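Local coordinates for exotoxin 3 (Staphylococcus aureus, PDB 2Z8L), which binds the sialylated glycan sialyl Lewis X as a staphylococcal superantigen-like toxin built from an OB-fold and a beta-grasp domain, at residues A[130-135]-A[146-151]; A[22-27]-A[183-188]; A[66-71]-A[136-141]. All coordinates share one frame; numbering follows the deposited sequence.

Interaction 1 lies within the beta-grasp domain, whereas interactions 2 and 3 each join that domain to the OB-fold part of the chain. Interaction 2 is partly buried and mixes cation-pi, CH-pi and a straight hydrogen bond; interaction 1 is a surface contact of apolar type with a glycerol beside it; interaction 3, also at the surface, is a single salt bridge whose hydrogen bond is long and weak. Helix 141-155 ties them together: its residues 146-151 serve interaction 1, its Q150 and R149 bond to Y25 and K184 of interaction 2, and its first turn follows strand 138-140 of interaction 3. The glycan pocket draws residues from segments 183-188 and 136-141.

Interaction 1. Residues A[130-135]-A[146-151]; sequences KRHYIY and FKLRQY. Unlike the reference sequence in segment 130-135: H132 (reference Tyr). With GOL (glycerol), chain D.
L148 meets H132 through one methyl. CD2 of L148 sits over a face of the imidazole, 3.9 Å from the centroid of the H132 ring and 16° off its normal, a CH-pi contact displaced toward the rim. There L148 CD2 and H132 ND1 are 3.7 Å apart. H132 places CG opposite its backbone N (chi1 180°), which carries the ring in toward the helix. A second touch comes from Y151: its OH lies 3.4 Å from K130 CD, and the two side chains cross at about a right angle. The bend of K130 at chi2 leads its ammonium away, and the Y151 hydroxyl lies against the K130 methylenes CG and CD. K147 CB approaches the H132 ring obliquely.

A glycerol, probably from the crystallisation liquor, bridges the segments. Y135 N donates to glycerol O3 at 2.8 Å and 162°, and K147 NZ gives a bond of 2.9 Å to glycerol O1. Glycerol O2 lies at the edge of the H132 ring, near its plane, 3.5 Å from H132 NE2. The main polar partner of K147 NZ is E143, through a salt bridge; the glycerol is an additional one.

Further out, the backbone bond from Y151 N to K147 O sets these residues one helical turn apart, both facing segment 130-135. L148 also packs on F115, M203 and I168, and H132 on M203. Backbone bonds tie K130 to F115 and H132 to P113. Helix 141-155 packed on a mixed five-stranded sheet, meeting the end of edge strand 124-131 and the loop after it, is the beta-grasp fold.

Interaction 2. Residues A[22-27]-A[183-188]; sequences RDYYSG and NKKLQP. Unlike the reference sequence in segment 22-27: G27 (reference Arg). Unlike the reference sequence in segment 183-188: P188 (reference Thr). With FUC (alpha-L-fucopyranose), chain B; NAG (2-acetamido-2-deoxy-beta-D-glucopyranose), chain C; GAL (beta-D-galactopyranose), chain E.
K185 runs its chain up against two tyrosines of segment 22-27. From CB, chi1 of -164° sends K185 CG to a point 3.8 Å from Y25 OH and 3.9 Å from Y24 CE2. CD continues over the rim of the Y24 ring, near CE2 and CZ. A bend at chi3 then turns K185 CE over the centre of the ring, 3.9 Å from the Y24 centroid and 3° off the normal, a CH-pi contact. K185 NZ lies over the same face, 4.1 Å from the Y24 centroid, as a cation-pi partner. E84 accompanies this pair: it is hydrogen-bonded to Y24 OH and forms a long, weak ion pair with K185 NZ.

Beside it, L186 N donates to Y25 OH at 3.1 Å and 169°, approaching near the plane of the Y25 ring. D145 holds the same hydroxyl with a second hydrogen bond, which helps satisfy this buried oxygen. The loop's other side serves the glycan: K184 NZ bonds fucose O2 and O3, and Q187 NE2 bonds galactose O6 at 2.9 Å. Helix 18-25, from the N-terminal part of the chain, packs against the loop after strand 177-181, with helix 141-155 against Y25 through F146, R149 and I153.

Interaction 3. Residues A[66-71]-A[136-141]; sequences IERLKT and KEEVSL. Unlike the reference sequence in segment 66-71: L69 (reference Ile), T71 (reference Lys). Unlike the reference sequence in segment 136-141: V139 (reference Ile).
R68 and E138 both hold CG trans to the backbone N (chi1 176° for R68), and the two side chains come from opposite directions to meet between the OB-fold and beta-grasp domains. R68 is bent at chi2 and chi3, while E138 is extended beyond CG. This reach is needed, since the CA atoms of R68 and E138 are 13.4 Å apart. The result is an interdomain salt bridge at the surface, between the short, weakly bonded helical turn around 66-68 and strand 138-140.

R68 NH1 is 3.4 Å from E138 OE1, with an N-H to acceptor angle of 149°, and the hydrogen bond within this pair is weak. R68 NH1 lies equally far, 3.4 Å, from E138 OE2, so the nitrogen faces both oxygens although OE1 alone is its acceptor. The carboxylate carbon is hardly more distant, with E138 CD 3.6 Å from R68 NH1. This nitrogen therefore stands well out of the carboxylate plane, over the group. Seen from the arginine, OE1 is at the edge of the guanidinium, near its plane, but the carboxylate is turned 67° from that plane, so the two groups do not lie flat against each other.

E138 OE2 has a firmer partner in the backbone N of K100, from strand 92-100 of the OB-fold, which probably fixes the carboxylate's rotation. K136 NZ forms a salt bridge with D78, another charged link between the domains, and bonds weakly to E138 O at 3.1 Å. At the far end of the segment, S140 is the N-cap of helix 141-155, its OG hydrogen-bonded to E143 N.

Interaction 1. Residues A[130-135]-A[146-151]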
loop_
_atom_site.group_PDB
_atom_site.type_symbol
_atom_site.label_atom_id
_atom_site.label_comp_id
_atom_site.label_asym_id
_atom_site.label_seq_id
_atom_site.Cartn_x
_atom_site.Cartn_y
_atom_site.Cartn_z
ATOM N N LYS A 130 -3.859 -3.157 -18.689
ATOM C CA LYS A 130 -4.916 -2.534 -17.933
ATOM C C LYS A 130 -4.364 -1.159 -17.532
ATOM O O LYS A 130 -3.277 -0.797 -17.940
ATOM C CB LYS A 130 -5.288 -3.350 -16.722
ATOM C CG LYS A 130 -5.801 -4.758 -17.028
ATOM C CD LYS A 130 -7.217 -4.696 -17.596
ATOM C CE LYS A 130 -7.715 -6.047 -18.048
ATOM N NZ LYS A 130 -8.870 -5.919 -19.015
ATOM N N ARG A 131 -5.207 -0.370 -16.888
ATOM C CA ARG A 131 -4.786 0.925 -16.267
ATOM C C ARG A 131 -4.977 0.811 -14.796
ATOM O O ARG A 131 -5.891 0.126 -14.339
ATOM C CB ARG A 131 -5.664 2.069 -16.771
ATOM C CG ARG A 131 -5.581 2.317 -18.188
ATOM C CD ARG A 131 -4.325 3.001 -18.530
ATOM N NE ARG A 131 -4.310 3.414 -19.927
ATOM C CZ ARG A 131 -3.455 4.287 -20.455
ATOM N NH1 ARG A 131 -2.527 4.895 -19.716
ATOM N NH2 ARG A 131 -3.539 4.580 -21.742
ATOM N N HIS A 132 -4.160 1.527 -14.028
ATOM C CA HIS A 132 -4.418 1.642 -12.623
ATOM C C HIS A 132 -4.502 3.139 -12.367
ATOM O O HIS A 132 -3.533 3.863 -12.535
ATOM C CB HIS A 132 -3.292 1.063 -11.800
ATOM C CG HIS A 132 -3.508 1.158 -10.330
ATOM N ND1 HIS A 132 -4.416 0.367 -9.668
ATOM C CD2 HIS A 132 -2.944 1.960 -9.396
ATOM C CE1 HIS A 132 -4.390 0.669 -8.380
ATOM N NE2 HIS A 132 -3.501 1.625 -8.187
ATOM N N TYR A 133 -5.648 3.555 -11.905
ATOM C CA TYR A 133 -5.897 4.968 -11.665
ATOM C C TYR A 133 -5.369 5.405 -10.303
ATOM O O TYR A 133 -5.694 4.821 -9.256
ATOM C CB TYR A 133 -7.372 5.226 -11.798
ATOM C CG TYR A 133 -7.896 4.815 -13.136
ATOM C CD1 TYR A 133 -7.516 5.492 -14.282
ATOM C CD2 TYR A 133 -8.732 3.710 -13.279
ATOM C CE1 TYR A 133 -7.962 5.138 -15.538
ATOM C CE2 TYR A 133 -9.198 3.343 -14.551
ATOM C CZ TYR A 133 -8.801 4.065 -15.680
ATOM O OH TYR A 133 -9.269 3.727 -16.947
ATOM N N ILE A 134 -4.635 6.541 -10.311
ATOM C CA ILE A 134 -3.988 7.095 -9.155
ATOM C C ILE A 134 -4.685 8.406 -8.823
ATOM O O ILE A 134 -4.814 9.256 -9.692
ATOM C CB ILE A 134 -2.485 7.412 -9.468
ATOM C CG1 ILE A 134 -1.687 6.177 -9.945
ATOM C CG2 ILE A 134 -1.765 8.075 -8.323
ATOM C CD1 ILE A 134 -1.595 5.135 -8.944
ATOM N N TYR A 135 -5.151 8.531 -7.578
ATOM C CA TYR A 135 -5.858 9.730 -7.118
ATOM C C TYR A 135 -5.063 10.585 -6.161
ATOM O O TYR A 135 -5.542 11.673 -5.803
ATOM C CB TYR A 135 -7.205 9.332 -6.467
ATOM C CG TYR A 135 -8.130 8.629 -7.434
ATOM C CD1 TYR A 135 -9.114 9.319 -8.110
ATOM C CD2 TYR A 135 -8.029 7.267 -7.652
ATOM C CE1 TYR A 135 -9.963 8.679 -9.000
ATOM C CE2 TYR A 135 -8.883 6.640 -8.528
ATOM C CZ TYR A 135 -9.825 7.352 -9.196
ATOM O OH TYR A 135 -10.721 6.769 -10.090
ATOM N N PHE A 146 -0.924 -3.426 -1.851
ATOM C CA PHE A 146 -2.151 -4.077 -1.425
ATOM C C PHE A 146 -3.230 -4.057 -2.512
ATOM O O PHE A 146 -3.829 -5.087 -2.860
ATOM C CB PHE A 146 -2.658 -3.432 -0.153
ATOM C CG PHE A 146 -3.764 -4.220 0.527
ATOM C CD1 PHE A 146 -5.094 -4.056 0.184
ATOM C CD2 PHE A 146 -3.460 -5.132 1.536
ATOM C CE1 PHE A 146 -6.078 -4.818 0.835
ATOM C CE2 PHE A 146 -4.410 -5.872 2.145
ATOM C CZ PHE A 146 -5.731 -5.740 1.780
ATOM N N LYS A 147 -3.471 -2.859 -3.052
ATOM C CA LYS A 147 -4.479 -2.748 -4.074
ATOM C C LYS A 147 -4.138 -3.531 -5.367
ATOM O O LYS A 147 -5.056 -4.096 -6.021
ATOM C CB LYS A 147 -4.717 -1.303 -4.353
ATOM C CG LYS A 147 -5.410 -0.669 -3.183
ATOM C CD LYS A 147 -5.889 0.679 -3.519
ATOM C CE LYS A 147 -7.016 1.119 -2.521
ATOM N NZ LYS A 147 -7.225 2.620 -2.537
ATOM N N LEU A 148 -2.885 -3.511 -5.802
ATOM C CA LEU A 148 -2.526 -4.242 -7.020
ATOM C C LEU A 148 -2.619 -5.736 -6.800
ATOM O O LEU A 148 -3.151 -6.437 -7.639
ATOM C CB LEU A 148 -1.135 -3.854 -7.458
ATOM C CG LEU A 148 -0.877 -2.416 -7.969
ATOM C CD1 LEU A 148 0.609 -2.128 -8.136
ATOM C CD2 LEU A 148 -1.658 -2.105 -9.275
ATOM N N ARG A 149 -2.144 -6.254 -5.662
ATOM C CA ARG A 149 -2.363 -7.703 -5.369
ATOM C C ARG A 149 -3.831 -8.070 -5.281
ATOM O O ARG A 149 -4.229 -9.101 -5.833
ATOM C CB ARG A 149 -1.647 -8.190 -4.104
ATOM C CG ARG A 149 -0.117 -7.991 -4.153
ATOM C CD ARG A 149 0.553 -8.855 -3.148
ATOM N NE ARG A 149 1.817 -8.312 -2.750
ATOM C CZ ARG A 149 2.796 -8.989 -2.179
ATOM N NH1 ARG A 149 2.671 -10.286 -1.964
ATOM N NH2 ARG A 149 3.881 -8.324 -1.820
ATOM N N GLN A 150 -4.639 -7.257 -4.586
ATOM C CA GLN A 150 -6.045 -7.562 -4.489
ATOM C C GLN A 150 -6.709 -7.639 -5.885
ATOM O O GLN A 150 -7.486 -8.518 -6.133
ATOM C CB GLN A 150 -6.735 -6.545 -3.583
ATOM C CG GLN A 150 -8.154 -6.942 -3.234
ATOM C CD GLN A 150 -8.672 -6.263 -1.993
ATOM O OE1 GLN A 150 -9.305 -5.195 -2.093
ATOM N NE2 GLN A 150 -8.432 -6.874 -0.811
ATOM N N TYR A 151 -6.335 -6.723 -6.775
ATOM C CA TYR A 151 -6.857 -6.712 -8.152
ATOM C C TYR A 151 -6.431 -8.004 -8.879
ATOM O O TYR A 151 -7.209 -8.628 -9.587
ATOM C CB TYR A 151 -6.338 -5.525 -8.898
ATOM C CG TYR A 151 -6.737 -5.465 -10.328
ATOM C CD1 TYR A 151 -7.980 -4.979 -10.682
ATOM C CD2 TYR A 151 -5.877 -5.875 -11.319
ATOM C CE1 TYR A 151 -8.375 -4.958 -12.015
ATOM C CE2 TYR A 151 -6.247 -5.855 -12.656
ATOM C CZ TYR A 151 -7.497 -5.387 -12.995
ATOM O OH TYR A 151 -7.853 -5.368 -14.317
HETATM C C1 GOL D . -5.025 3.852 -5.656
HETATM O O1 GOL D . -5.082 3.570 -4.275
HETATM C C2 GOL D . -3.736 4.603 -5.897
HETATM O O2 GOL D . -2.685 3.741 -5.474
HETATM C C3 GOL D . -3.665 5.932 -5.109
HETATM O O3 GOL D . -4.726 6.824 -5.380
#

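Interaction 2. Residues A[22-27]-A[183-188]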
loop_
_atom_site.group_PDB
_atom_site.type_symbol
_atom_site.label_atom_id
_atom_site.label_comp_id
_atom_site.label_asym_id
_atom_site.label_seq_id
_atom_site.Cartn_x
_atom_site.Cartn_y
_atom_site.Cartn_z
ATOM N N ARG A 22 -2.863 -15.148 0.588
ATOM C CA ARG A 22 -4.011 -14.780 -0.220
ATOM C C ARG A 22 -5.107 -14.106 0.616
ATOM O O ARG A 22 -5.707 -13.101 0.207
ATOM C CB ARG A 22 -4.580 -16.009 -0.950
ATOM C CG ARG A 22 -5.725 -15.697 -1.922
ATOM C CD ARG A 22 -6.663 -16.801 -2.136
ATOM N NE ARG A 22 -7.915 -16.299 -2.715
ATOM C CZ ARG A 22 -8.936 -15.761 -2.031
ATOM N NH1 ARG A 22 -8.922 -15.644 -0.698
ATOM N NH2 ARG A 22 -10.010 -15.340 -2.696
ATOM N N ASP A 23 -5.387 -14.630 1.793
ATOM C CA ASP A 23 -6.507 -14.139 2.562
ATOM C C ASP A 23 -6.178 -12.740 3.102
ATOM O O ASP A 23 -7.072 -11.894 3.218
ATOM C CB ASP A 23 -6.908 -15.125 3.666
ATOM C CG ASP A 23 -7.540 -16.430 3.116
ATOM O OD1 ASP A 23 -7.806 -16.530 1.873
ATOM O OD2 ASP A 23 -7.726 -17.396 3.913
ATOM N N TYR A 24 -4.906 -12.496 3.417
ATOM C CA TYR A 24 -4.440 -11.147 3.833
ATOM C C TYR A 24 -4.775 -10.112 2.771
ATOM O O TYR A 24 -5.372 -9.096 3.054
ATOM C CB TYR A 24 -2.939 -11.116 4.119
ATOM C CG TYR A 24 -2.395 -9.769 4.506
ATOM C CD1 TYR A 24 -2.556 -9.274 5.789
ATOM C CD2 TYR A 24 -1.727 -8.984 3.619
ATOM C CE1 TYR A 24 -2.034 -8.028 6.143
ATOM C CE2 TYR A 24 -1.195 -7.771 3.979
ATOM C CZ TYR A 24 -1.382 -7.295 5.251
ATOM O OH TYR A 24 -0.862 -6.086 5.645
ATOM N N TYR A 25 -4.414 -10.402 1.520
ATOM C CA TYR A 25 -4.596 -9.451 0.454
ATOM C C TYR A 25 -5.969 -9.423 -0.145
ATOM O O TYR A 25 -6.254 -8.585 -0.987
ATOM C CB TYR A 25 -3.533 -9.683 -0.636
ATOM C CG TYR A 25 -2.152 -9.208 -0.280
ATOM C CD1 TYR A 25 -1.872 -7.853 -0.217
ATOM C CD2 TYR A 25 -1.182 -10.080 0.088
ATOM C CE1 TYR A 25 -0.605 -7.345 0.069
ATOM C CE2 TYR A 25 0.117 -9.591 0.357
ATOM C CZ TYR A 25 0.383 -8.237 0.391
ATOM O OH TYR A 25 1.648 -7.761 0.690
ATOM N N SER A 26 -6.856 -10.312 0.334
ATOM C CA SER A 26 -8.270 -10.399 -0.068
ATOM C C SER A 26 -9.154 -9.766 0.965
ATOM O O SER A 26 -10.389 -9.727 0.800
ATOM C CB SER A 26 -8.698 -11.875 -0.194
ATOM O OG SER A 26 -7.940 -12.513 -1.157
ATOM N N GLY A 27 -8.539 -9.285 2.041
ATOM C CA GLY A 27 -9.256 -8.788 3.175
ATOM C C GLY A 27 -9.543 -7.311 3.120
ATOM O O GLY A 27 -9.224 -6.609 2.172
ATOM N N ASN A 183 5.808 -13.739 -3.503
ATOM C CA ASN A 183 5.830 -14.945 -2.678
ATOM C C ASN A 183 5.796 -14.675 -1.185
ATOM O O ASN A 183 5.829 -15.637 -0.361
ATOM C CB ASN A 183 6.996 -15.853 -3.039
ATOM C CG ASN A 183 8.358 -15.275 -2.724
ATOM O OD1 ASN A 183 8.523 -14.177 -2.220
ATOM N ND2 ASN A 183 9.369 -16.068 -3.035
ATOM N N LYS A 184 5.754 -13.404 -0.804
ATOM C CA LYS A 184 5.608 -13.042 0.611
ATOM C C LYS A 184 4.940 -11.710 0.771
ATOM O O LYS A 184 4.838 -10.941 -0.178
ATOM C CB LYS A 184 6.959 -13.065 1.281
ATOM C CG LYS A 184 7.972 -12.097 0.730
ATOM C CD LYS A 184 9.303 -12.302 1.419
ATOM C CE LYS A 184 10.284 -11.196 1.063
ATOM N NZ LYS A 184 11.622 -11.562 1.697
ATOM N N LYS A 185 4.490 -11.405 1.987
ATOM C CA LYS A 185 3.929 -10.114 2.283
ATOM C C LYS A 185 4.999 -9.005 2.058
ATOM O O LYS A 185 6.221 -9.262 2.179
ATOM C CB LYS A 185 3.438 -10.145 3.739
ATOM C CG LYS A 185 2.525 -9.075 4.100
ATOM C CD LYS A 185 2.100 -9.174 5.576
ATOM C CE LYS A 185 1.359 -10.388 5.920
ATOM N NZ LYS A 185 0.865 -10.194 7.386
ATOM N N LEU A 186 4.548 -7.806 1.719
ATOM C CA LEU A 186 5.452 -6.645 1.717
ATOM C C LEU A 186 6.116 -6.528 3.082
ATOM O O LEU A 186 5.424 -6.704 4.122
ATOM C CB LEU A 186 4.705 -5.347 1.431
ATOM C CG LEU A 186 5.526 -4.059 1.381
ATOM C CD1 LEU A 186 6.495 -4.152 0.219
ATOM C CD2 LEU A 186 4.598 -2.863 1.139
ATOM N N GLN A 187 7.427 -6.250 3.109
ATOM C CA GLN A 187 8.161 -6.185 4.382
ATOM C C GLN A 187 7.651 -5.021 5.205
ATOM O O GLN A 187 7.496 -3.928 4.680
ATOM C CB GLN A 187 9.636 -6.014 4.120
ATOM C CG GLN A 187 10.276 -7.162 3.320
ATOM C CD GLN A 187 10.432 -6.848 1.827
ATOM O OE1 GLN A 187 9.507 -6.299 1.193
ATOM N NE2 GLN A 187 11.607 -7.178 1.256
ATOM N N PRO A 188 7.344 -5.255 6.497
ATOM C CA PRO A 188 6.860 -4.160 7.339
ATOM C C PRO A 188 7.721 -2.895 7.295
ATOM O O PRO A 188 7.183 -1.829 7.190
ATOM C CB PRO A 188 6.874 -4.779 8.712
ATOM C CG PRO A 188 6.493 -6.149 8.455
ATOM C CD PRO A 188 7.330 -6.517 7.257
HETATM C C1 FUC B . 15.573 -8.062 1.898
HETATM C C2 FUC B . 14.769 -9.328 1.574
HETATM C C3 FUC B . 14.375 -9.366 0.108
HETATM C C4 FUC B . 15.598 -9.131 -0.766
HETATM C C5 FUC B . 16.340 -7.865 -0.322
HETATM C C6 FUC B . 17.578 -7.534 -1.136
HETATM O O2 FUC B . 13.610 -9.436 2.380
HETATM O O3 FUC B . 13.726 -10.609 -0.173
HETATM O O4 FUC B . 16.429 -10.246 -0.568
HETATM O O5 FUC B . 16.688 -7.953 1.042
HETATM C C1 NAG C . 14.586 -4.222 4.549
HETATM C C2 NAG C . 14.358 -5.617 3.920
HETATM C C3 NAG C . 14.950 -5.733 2.520
HETATM C C4 NAG C . 14.528 -4.547 1.654
HETATM C C5 NAG C . 14.835 -3.264 2.437
HETATM C C6 NAG C . 14.558 -1.931 1.755
HETATM C C7 NAG C . 14.140 -7.480 5.508
HETATM C C8 NAG C . 14.923 -8.528 6.274
HETATM N N2 NAG C . 14.881 -6.683 4.744
HETATM O O1 NAG C . 13.934 -4.130 5.811
HETATM O O3 NAG C . 14.600 -6.989 1.912
HETATM O O4 NAG C . 15.293 -4.649 0.452
HETATM O O5 NAG C . 14.064 -3.250 3.637
HETATM O O6 NAG C . 13.284 -1.898 1.184
HETATM O O7 NAG C . 12.909 -7.419 5.598
HETATM C C1 GAL E . 14.507 -4.483 -0.754
HETATM C C2 GAL E . 15.448 -3.954 -1.824
HETATM C C3 GAL E . 14.597 -3.692 -3.064
HETATM C C4 GAL E . 13.884 -4.981 -3.483
HETATM C C5 GAL E . 13.045 -5.550 -2.334
HETATM C C6 GAL E . 12.368 -6.856 -2.685
HETATM O O2 GAL E . 16.000 -2.734 -1.332
HETATM O O3 GAL E . 15.353 -3.124 -4.143
HETATM O O4 GAL E . 14.862 -5.922 -3.858
HETATM O O5 GAL E . 13.887 -5.707 -1.173
HETATM O O6 GAL E . 11.658 -7.441 -1.605
#

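Interaction 3. Residues A[66-71]-A[136-141]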
loop_
_atom_site.group_PDB
_atom_site.type_symbol
_atom_site.label_atom_id
_atom_site.label_comp_id
_atom_site.label_asym_id
_atom_site.label_seq_id
_atom_site.Cartn_x
_atom_site.Cartn_y
_atom_site.Cartn_z
ATOM N N ILE A 66 10.024 8.149 10.027
ATOM C CA ILE A 66 10.107 8.358 11.470
ATOM C C ILE A 66 10.469 9.805 11.849
ATOM O O ILE A 66 10.111 10.249 12.955
ATOM C CB ILE A 66 11.064 7.323 12.144
ATOM C CG1 ILE A 66 10.358 5.959 12.265
ATOM C CG2 ILE A 66 11.517 7.807 13.522
ATOM C CD1 ILE A 66 11.266 4.765 12.546
ATOM N N GLU A 67 11.141 10.550 10.958
ATOM C CA GLU A 67 11.432 11.968 11.241
ATOM C C GLU A 67 10.861 12.985 10.222
ATOM O O GLU A 67 10.995 14.199 10.416
ATOM C CB GLU A 67 12.933 12.190 11.528
ATOM C CG GLU A 67 13.832 12.240 10.305
ATOM C CD GLU A 67 13.713 13.555 9.538
ATOM O OE1 GLU A 67 13.922 14.627 10.165
ATOM O OE2 GLU A 67 13.393 13.511 8.315
ATOM N N ARG A 68 10.205 12.513 9.164
ATOM C CA ARG A 68 9.308 13.385 8.404
ATOM C C ARG A 68 8.163 13.778 9.358
ATOM O O ARG A 68 7.639 14.892 9.297
ATOM C CB ARG A 68 8.759 12.681 7.156
ATOM C CG ARG A 68 7.735 13.504 6.347
ATOM C CD ARG A 68 8.277 13.904 4.977
ATOM N NE ARG A 68 8.371 12.740 4.088
ATOM C CZ ARG A 68 7.541 12.442 3.076
ATOM N NH1 ARG A 68 6.504 13.216 2.743
ATOM N NH2 ARG A 68 7.758 11.339 2.373
ATOM N N LEU A 69 7.774 12.830 10.217
ATOM C CA LEU A 69 6.877 13.101 11.343
ATOM C C LEU A 69 7.766 13.295 12.586
ATOM O O LEU A 69 8.087 12.333 13.284
ATOM C CB LEU A 69 5.880 11.949 11.561
ATOM C CG LEU A 69 4.809 11.596 10.501
ATOM C CD1 LEU A 69 4.070 12.803 9.934
ATOM C CD2 LEU A 69 5.419 10.784 9.385
ATOM N N LYS A 70 8.188 14.541 12.823
ATOM C CA LYS A 70 9.056 14.880 13.970
ATOM C C LYS A 70 8.388 15.915 14.885
ATOM O O LYS A 70 9.028 16.505 15.764
ATOM C CB LYS A 70 10.408 15.421 13.491
ATOM C CG LYS A 70 10.308 16.684 12.609
ATOM C CD LYS A 70 11.626 16.962 11.876
ATOM C CE LYS A 70 11.390 17.455 10.449
ATOM N NZ LYS A 70 12.673 17.472 9.674
ATOM N N THR A 71 7.095 16.125 14.674
ATOM C CA THR A 71 6.312 16.973 15.541
ATOM C C THR A 71 5.260 16.119 16.256
ATOM O O THR A 71 4.870 15.081 15.762
ATOM C CB THR A 71 5.655 18.110 14.734
ATOM O OG1 THR A 71 4.731 18.824 15.573
ATOM C CG2 THR A 71 4.943 17.590 13.533
ATOM N N LYS A 136 -3.875 10.147 -5.783
ATOM C CA LYS A 136 -3.111 10.813 -4.761
ATOM C C LYS A 136 -1.771 11.321 -5.243
ATOM O O LYS A 136 -1.058 10.613 -5.909
ATOM C CB LYS A 136 -2.954 9.887 -3.513
ATOM C CG LYS A 136 -4.269 9.833 -2.730
ATOM C CD LYS A 136 -4.260 8.867 -1.544
ATOM C CE LYS A 136 -2.997 9.001 -0.629
ATOM N NZ LYS A 136 -2.652 10.365 -0.017
ATOM N N GLU A 137 -1.404 12.510 -4.771
ATOM C CA GLU A 137 -0.104 13.079 -5.029
ATOM C C GLU A 137 0.983 12.294 -4.366
ATOM O O GLU A 137 2.055 12.173 -4.932
ATOM C CB GLU A 137 -0.032 14.525 -4.522
ATOM C CG GLU A 137 -0.945 15.443 -5.255
ATOM C CD GLU A 137 -1.236 16.744 -4.487
ATOM O OE1 GLU A 137 -0.637 16.965 -3.398
ATOM O OE2 GLU A 137 -2.101 17.473 -4.963
ATOM N N GLU A 138 0.735 11.847 -3.148
ATOM C CA GLU A 138 1.708 11.044 -2.354
ATOM C C GLU A 138 1.028 9.712 -2.100
ATOM O O GLU A 138 -0.037 9.669 -1.526
ATOM C CB GLU A 138 1.988 11.752 -1.028
ATOM C CG GLU A 138 3.316 11.433 -0.478
ATOM C CD GLU A 138 3.650 12.330 0.693
ATOM O OE1 GLU A 138 4.026 13.531 0.428
ATOM O OE2 GLU A 138 3.463 11.864 1.868
ATOM N N VAL A 139 1.640 8.630 -2.553
ATOM C CA VAL A 139 1.058 7.334 -2.436
ATOM C C VAL A 139 2.060 6.398 -1.691
ATOM O O VAL A 139 3.257 6.370 -1.999
ATOM C CB VAL A 139 0.709 6.690 -3.791
ATOM C CG1 VAL A 139 -0.176 5.452 -3.459
ATOM C CG2 VAL A 139 0.018 7.636 -4.795
ATOM N N SER A 140 1.544 5.636 -0.705
ATOM C CA SER A 140 2.426 4.688 0.012
ATOM C C SER A 140 2.639 3.428 -0.839
ATOM O O SER A 140 1.698 2.961 -1.532
ATOM C CB SER A 140 1.845 4.301 1.399
ATOM O OG SER A 140 0.684 3.522 1.327
ATOM N N LEU A 141 3.867 2.862 -0.777
ATOM C CA LEU A 141 4.078 1.520 -1.330
ATOM C C LEU A 141 3.095 0.539 -0.730
ATOM O O LEU A 141 2.657 -0.382 -1.449
ATOM C CB LEU A 141 5.508 1.018 -1.097
ATOM C CG LEU A 141 6.577 1.832 -1.762
ATOM C CD1 LEU A 141 7.935 1.076 -1.608
ATOM C CD2 LEU A 141 6.275 2.110 -3.238
#